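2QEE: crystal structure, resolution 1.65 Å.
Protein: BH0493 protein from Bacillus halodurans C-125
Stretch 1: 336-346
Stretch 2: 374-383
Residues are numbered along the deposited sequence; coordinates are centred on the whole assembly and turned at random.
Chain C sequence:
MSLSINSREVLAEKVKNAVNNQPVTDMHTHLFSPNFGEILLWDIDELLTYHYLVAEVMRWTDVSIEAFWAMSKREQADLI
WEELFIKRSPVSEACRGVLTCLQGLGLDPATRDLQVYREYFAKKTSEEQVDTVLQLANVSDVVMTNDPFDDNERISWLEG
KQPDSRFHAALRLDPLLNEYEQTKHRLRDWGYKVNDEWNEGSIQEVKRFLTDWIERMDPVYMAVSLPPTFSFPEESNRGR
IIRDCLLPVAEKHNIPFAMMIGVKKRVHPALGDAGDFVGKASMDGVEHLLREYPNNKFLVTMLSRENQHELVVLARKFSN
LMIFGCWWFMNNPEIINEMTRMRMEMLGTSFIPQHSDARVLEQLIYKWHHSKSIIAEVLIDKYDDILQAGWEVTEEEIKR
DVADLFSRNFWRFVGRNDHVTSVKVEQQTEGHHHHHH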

# COMPACT_ATOMS: atom_id res chain seq x y z
N ILE C 336 -0.04 6.80 -9.00
CA ILE C 336 -0.25 8.28 -9.07
C ILE C 336 -1.53 8.68 -8.30
O ILE C 336 -1.52 9.63 -7.49
CB ILE C 336 -0.33 8.78 -10.52
CG1 ILE C 336 1.00 8.45 -11.28
CG2 ILE C 336 -0.76 10.27 -10.52
CD1 ILE C 336 0.79 8.65 -12.84
N ASN C 337 -2.60 7.92 -8.51
CA ASN C 337 -3.86 8.25 -7.85
C ASN C 337 -3.71 8.12 -6.31
O ASN C 337 -4.07 9.04 -5.53
CB ASN C 337 -4.94 7.28 -8.34
CG ASN C 337 -6.27 7.60 -7.69
OD1 ASN C 337 -6.79 8.71 -7.86
ND2 ASN C 337 -6.79 6.67 -6.93
N GLU C 338 -3.24 6.97 -5.81
CA GLU C 338 -3.13 6.84 -4.35
C GLU C 338 -2.18 7.87 -3.75
O GLU C 338 -2.51 8.46 -2.70
CB GLU C 338 -2.79 5.42 -3.91
CG GLU C 338 -1.32 4.98 -4.19
CD GLU C 338 -1.04 3.53 -3.65
OE1 GLU C 338 0.14 3.23 -3.31
OE2 GLU C 338 -1.98 2.69 -3.61
N MET C 339 -1.04 8.14 -4.42
CA MET C 339 -0.08 9.07 -3.87
C MET C 339 -0.68 10.48 -3.81
O MET C 339 -0.51 11.16 -2.83
CB MET C 339 1.17 9.07 -4.76
CG MET C 339 2.10 7.87 -4.49
SD MET C 339 3.52 7.95 -5.66
CE MET C 339 4.29 9.51 -5.10
N THR C 340 -1.32 10.92 -4.90
CA THR C 340 -1.86 12.27 -4.99
C THR C 340 -2.95 12.49 -3.92
O THR C 340 -3.02 13.54 -3.31
CB THR C 340 -2.31 12.57 -6.45
OG1 THR C 340 -1.17 12.40 -7.34
CG2 THR C 340 -2.84 14.00 -6.62
N ARG C 341 -3.78 11.47 -3.70
CA ARG C 341 -4.82 11.55 -2.68
C ARG C 341 -4.22 11.64 -1.28
O ARG C 341 -4.63 12.47 -0.47
CB ARG C 341 -5.80 10.36 -2.82
CG ARG C 341 -6.65 10.51 -4.09
CD ARG C 341 -7.56 9.36 -4.36
NE ARG C 341 -8.34 9.65 -5.58
CZ ARG C 341 -9.48 10.38 -5.58
NH1 ARG C 341 -10.02 10.83 -4.41
NH2 ARG C 341 -10.09 10.63 -6.71
N MET C 342 -3.26 10.76 -0.95
CA MET C 342 -2.60 10.79 0.36
C MET C 342 -1.94 12.15 0.59
O MET C 342 -2.09 12.76 1.64
CB MET C 342 -1.53 9.68 0.53
CG MET C 342 -2.15 8.25 0.57
SD MET C 342 -0.85 7.07 1.00
CE MET C 342 0.21 7.02 -0.46
N ARG C 343 -1.29 12.63 -0.46
CA ARG C 343 -0.59 13.91 -0.37
C ARG C 343 -1.59 15.06 -0.11
O ARG C 343 -1.37 15.88 0.76
CB ARG C 343 0.20 14.16 -1.65
CG ARG C 343 1.44 13.25 -1.69
CD ARG C 343 2.04 13.27 -3.06
NE ARG C 343 3.34 12.61 -3.03
CZ ARG C 343 4.20 12.70 -4.06
NH1 ARG C 343 3.85 13.36 -5.15
NH2 ARG C 343 5.45 12.18 -3.98
N MET C 344 -2.66 15.13 -0.88
CA MET C 344 -3.59 16.23 -0.74
C MET C 344 -4.29 16.11 0.60
O MET C 344 -4.58 17.10 1.22
CB MET C 344 -4.60 16.23 -1.87
CG MET C 344 -5.37 17.63 -1.92
SD MET C 344 -6.22 17.87 -3.47
CE MET C 344 -4.80 18.23 -4.55
N GLU C 345 -4.64 14.89 1.00
CA GLU C 345 -5.36 14.75 2.32
C GLU C 345 -4.54 15.27 3.50
O GLU C 345 -5.09 15.85 4.42
CB GLU C 345 -5.82 13.27 2.54
CG GLU C 345 -6.99 12.99 1.51
CD GLU C 345 -7.37 11.52 1.33
OE1 GLU C 345 -6.90 10.62 2.10
OE2 GLU C 345 -8.18 11.32 0.36
N MET C 346 -3.20 15.08 3.47
CA MET C 346 -2.35 15.45 4.60
C MET C 346 -1.59 16.75 4.43
O MET C 346 -1.00 17.26 5.41
CB MET C 346 -1.32 14.33 4.88
CG MET C 346 -1.92 13.24 5.76
SD MET C 346 -0.74 11.95 6.16
CE MET C 346 -0.94 11.03 4.64
N ILE C 374 -5.67 12.49 -13.92
CA ILE C 374 -5.71 11.96 -12.56
C ILE C 374 -5.74 13.07 -11.52
O ILE C 374 -6.55 13.06 -10.58
CB ILE C 374 -4.54 10.97 -12.27
CG1 ILE C 374 -4.62 9.80 -13.25
CG2 ILE C 374 -4.61 10.52 -10.79
CD1 ILE C 374 -3.37 8.87 -13.18
N ILE C 375 -4.82 14.02 -11.65
CA ILE C 375 -4.80 15.15 -10.70
C ILE C 375 -6.14 15.94 -10.72
O ILE C 375 -6.66 16.31 -9.62
CB ILE C 375 -3.58 16.06 -11.01
CG1 ILE C 375 -2.27 15.27 -10.75
CG2 ILE C 375 -3.66 17.32 -10.12
CD1 ILE C 375 -1.09 16.09 -11.30
N ALA C 376 -6.73 16.12 -11.90
CA ALA C 376 -8.04 16.78 -12.02
C ALA C 376 -9.13 15.98 -11.24
O ALA C 376 -9.90 16.60 -10.47
CB ALA C 376 -8.43 16.96 -13.47
N GLU C 377 -9.11 14.66 -11.35
CA GLU C 377 -10.09 13.81 -10.63
C GLU C 377 -9.93 14.00 -9.13
O GLU C 377 -10.93 14.12 -8.37
CB GLU C 377 -9.89 12.35 -10.99
CG GLU C 377 -10.21 11.98 -12.44
CD GLU C 377 -9.65 10.59 -12.83
OE1 GLU C 377 -9.86 10.15 -13.99
OE2 GLU C 377 -8.95 9.92 -12.00
N VAL C 378 -8.68 14.02 -8.65
CA VAL C 378 -8.45 14.20 -7.21
C VAL C 378 -8.96 15.56 -6.74
O VAL C 378 -9.72 15.69 -5.76
CB VAL C 378 -6.94 14.02 -6.88
CG1 VAL C 378 -6.71 14.32 -5.42
CG2 VAL C 378 -6.51 12.55 -7.26
N LEU C 379 -8.61 16.61 -7.50
CA LEU C 379 -9.10 17.96 -7.14
C LEU C 379 -10.64 18.07 -7.11
O LEU C 379 -11.21 18.66 -6.19
CB LEU C 379 -8.51 18.99 -8.15
CG LEU C 379 -7.03 19.33 -7.92
CD1 LEU C 379 -6.60 20.12 -9.17
CD2 LEU C 379 -6.87 20.17 -6.62
N ILE C 380 -11.29 17.49 -8.10
CA ILE C 380 -12.77 17.50 -8.19
C ILE C 380 -13.35 16.89 -6.87
O ILE C 380 -14.20 17.51 -6.20
CB ILE C 380 -13.30 16.80 -9.48
CG1 ILE C 380 -12.96 17.66 -10.70
CG2 ILE C 380 -14.81 16.63 -9.36
CD1 ILE C 380 -12.99 16.92 -12.09
N ASP C 381 -12.84 15.73 -6.48
CA ASP C 381 -13.33 15.08 -5.24
C ASP C 381 -13.09 15.97 -4.02
O ASP C 381 -13.96 16.08 -3.14
CB ASP C 381 -12.58 13.75 -5.03
CG ASP C 381 -13.24 12.59 -5.78
OD1 ASP C 381 -14.41 12.75 -6.31
OD2 ASP C 381 -12.61 11.50 -5.86
N LYS C 382 -11.88 16.56 -3.92
CA LYS C 382 -11.54 17.37 -2.74
C LYS C 382 -12.35 18.68 -2.68
O LYS C 382 -12.82 19.06 -1.61
CB LYS C 382 -10.02 17.64 -2.66
CG LYS C 382 -9.26 16.53 -1.91
CD LYS C 382 -9.42 15.13 -2.56
CE LYS C 382 -8.62 14.01 -1.78
NZ LYS C 382 -9.35 13.79 -0.48
N TYR C 383 -12.51 19.36 -3.82
CA TYR C 383 -13.37 20.51 -3.86
C TYR C 383 -14.78 20.15 -3.55
O TYR C 383 -15.45 20.88 -2.78
CB TYR C 383 -13.29 21.21 -5.21
CG TYR C 383 -11.99 21.95 -5.44
CD1 TYR C 383 -11.52 22.93 -4.52
CD2 TYR C 383 -11.26 21.73 -6.61
CE1 TYR C 383 -10.34 23.65 -4.78
CE2 TYR C 383 -10.07 22.44 -6.87
CZ TYR C 383 -9.63 23.36 -5.94
OH TYR C 383 -8.46 24.03 -6.26
O HOH W 1 -9.01 9.50 -9.30

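Val 378 is the centre of the contact between these two helices, whose axes approach to 9.8 Å with their N-to-C directions 38° apart. Its CA-to-CB bond points toward the first helix, and the side chain sits as a knob in the hole formed by Asn 337, Thr 340, Arg 341 and Met 344. Three distances define the fit: Val 378 CG2 lies 4.0 Å from Thr 340 CG2 and 3.8 Å from Arg 341 CG, while Val 378 CG1 lies 4.1 Å from Met 344 SD. A short branched side chain suits this position, where the CA atoms of Arg 341 and Val 378 are 6.4 Å apart.

Ile 374 CG2 meets Ile 336 CG2 at 3.9 Å and Asn 337 CA at 3.8 Å. Toward the C-terminal ends the helices are farther apart, with 8.3 Å between the CA atoms of Met 344 and Lys 382, and the long Met 344 spans the gap: its CE reaches Leu 379 CD2 at 3.5 Å and its SD approaches Lys 382 CG at 3.7 Å. Thr 340 can be buried here because its OG1 donates to Ile 336 O (2.8 Å) within its own helix, leaving its methyl group for Val 378.

Arg 341 NH2 forms a salt bridge with Asp 381 OD2 at 2.8 Å; a second, weak hydrogen bond runs from Arg 341 NH1 to the same oxygen (3.0 Å, 133°). The carboxylate oxygen lies at the guanidinium edge, while Val 378 CG2 covers one face. Arg 341 NE donates to Asn 337 OD1 (2.9 Å, 160°). Water 1 donates to Asn 337 OD1 (2.8 Å) and Glu 377 OE2 (2.7 Å) and accepts from Arg 341 NH2 (3.0 Å), linking the helices. Lys 382 NZ pairs with Glu 345 OE2 at 2.9 Å in a second salt bridge. Altogether 625 Å² is buried.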